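Local coordinates for hookworm platelet inhibitor 1 (Ancylostoma caninum, PDB 4TPV), which inhibits platelet aggregation and the adhesion of resting platelets to fibrinogen and collagen, possibly by binding two integrins, at residues N101-G104 with K105-N108. Numbering follows the deposited sequence.
Sequences NKNG and KTSN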
loop_
_atom_site.group_PDB
_atom_site.type_symbol
_atom_site.label_atom_id
_atom_site.label_comp_id
_atom_site.label_asym_id
_atom_site.label_seq_id
_atom_site.Cartn_x
_atom_site.Cartn_y
_atom_site.Cartn_z
ATOM N N ASN A 101 8.510 -3.570 14.005
ATOM C CA ASN A 101 8.220 -3.720 15.421
ATOM C C ASN A 101 6.774 -3.310 15.636
ATOM O O ASN A 101 6.396 -2.156 15.420
ATOM C CB ASN A 101 9.179 -2.888 16.274
ATOM C CG ASN A 101 10.633 -3.290 16.091
ATOM O OD1 ASN A 101 10.963 -4.472 15.939
ATOM N ND2 ASN A 101 11.518 -2.301 16.108
ATOM N N LYS A 102 5.938 -4.276 16.000
ATOM C CA LYS A 102 4.512 -3.999 16.125
ATOM C C LYS A 102 4.277 -3.161 17.380
ATOM O O LYS A 102 4.215 -3.681 18.490
ATOM C CB LYS A 102 3.718 -5.309 16.163
ATOM C CG LYS A 102 2.197 -5.165 16.330
ATOM C CD LYS A 102 1.519 -6.523 16.202
ATOM C CE LYS A 102 0.033 -6.458 16.468
ATOM N NZ LYS A 102 -0.697 -5.658 15.462
ATOM N N ASN A 103 4.180 -1.847 17.202
ATOM C CA ASN A 103 4.131 -0.936 18.348
ATOM C C ASN A 103 3.065 0.136 18.158
ATOM O O ASN A 103 3.023 1.125 18.896
ATOM C CB ASN A 103 5.505 -0.289 18.580
ATOM C CG ASN A 103 6.014 0.480 17.360
ATOM O OD1 ASN A 103 5.240 0.949 16.535
ATOM N ND2 ASN A 103 7.335 0.591 17.242
ATOM N N GLY A 104 2.201 -0.073 17.170
ATOM C CA GLY A 104 1.122 0.857 16.908
ATOM C C GLY A 104 1.525 2.139 16.209
ATOM O O GLY A 104 0.669 2.952 15.874
ATOM N N LYS A 105 2.817 2.304 15.958
ATOM C CA LYS A 105 3.333 3.547 15.387
ATOM C C LYS A 105 3.732 3.447 13.930
ATOM O O LYS A 105 3.894 4.472 13.272
ATOM C CB LYS A 105 4.541 4.040 16.196
ATOM C CG LYS A 105 4.192 4.342 17.639
ATOM C CD LYS A 105 5.400 4.758 18.441
ATOM C CE LYS A 105 6.240 3.552 18.796
ATOM N NZ LYS A 105 7.135 3.860 19.959
ATOM N N THR A 106 3.887 2.227 13.416
ATOM C CA THR A 106 4.444 2.072 12.075
ATOM C C THR A 106 3.681 1.083 11.204
ATOM O O THR A 106 4.168 0.684 10.154
ATOM C CB THR A 106 5.920 1.603 12.127
ATOM O OG1 THR A 106 6.022 0.411 12.919
ATOM C CG2 THR A 106 6.797 2.683 12.728
ATOM N N SER A 107 2.497 0.674 11.636
ATOM C CA SER A 107 1.789 -0.364 10.892
ATOM C C SER A 107 1.399 0.119 9.487
ATOM O O SER A 107 1.497 -0.632 8.513
ATOM C CB SER A 107 0.558 -0.815 11.669
ATOM O OG SER A 107 -0.134 -1.853 10.984
ATOM N N ASN A 108 0.979 1.370 9.369
ATOM C CA ASN A 108 0.541 1.836 8.053
ATOM C C ASN A 108 1.722 1.990 7.102
ATOM O O ASN A 108 1.672 1.546 5.948
ATOM C CB ASN A 108 -0.228 3.153 8.173
ATOM C CG ASN A 108 -1.489 3.007 8.992
ATOM O OD1 ASN A 108 -2.416 2.279 8.601
ATOM N ND2 ASN A 108 -1.552 3.704 10.112
HETATM O O HOH W 1 8.574 -0.757 13.049
HETATM O O HOH W 2 3.821 -0.650 14.437
HETATM O O HOH W 3 0.371 2.504 13.008
#
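Asn103 turns its amide forward over the chain, and OD1 accepts the backbone N-H of Lys105, two residues on, at 2.8 Å. The bond is moderately bent (150° at the hydrogen), with the donor tilted slightly out of the carbonyl plane. It depends on the Asn103 torsion that sets CG between its own N and carbonyl carbon (chi1 58°); this is an Asx turn. Gly104, the middle residue of that turn, has a positive phi.

The Lys105 methylene CE sits over the face of the same amide, 3.4 Å from Asn103 CG. The Lys105 chain kinks at chi3 (-77°) and crosses the Asn103 side chain at about a right angle.

In this CAP-family protein the turn ends the surface loop leading into helix 107-113, with Thr106 as N-cap residue, although its hydroxyl makes no capping bond.

Three waters bridge the loop and the start of the helix. One accepts from both Asn103 N and Thr106 N (3.0 and 3.1 Å), and another links Asn101 N to Thr106 OG1. A third accepts from Ser107 N, the first residue of the helix, at 3.1 Å and donates weakly to Gly104 O. Lys102 starts its side chain away from 105-108; its NZ salt-bridges Glu66 and its N bonds to Asp144, tying the loop to residues distant in sequence.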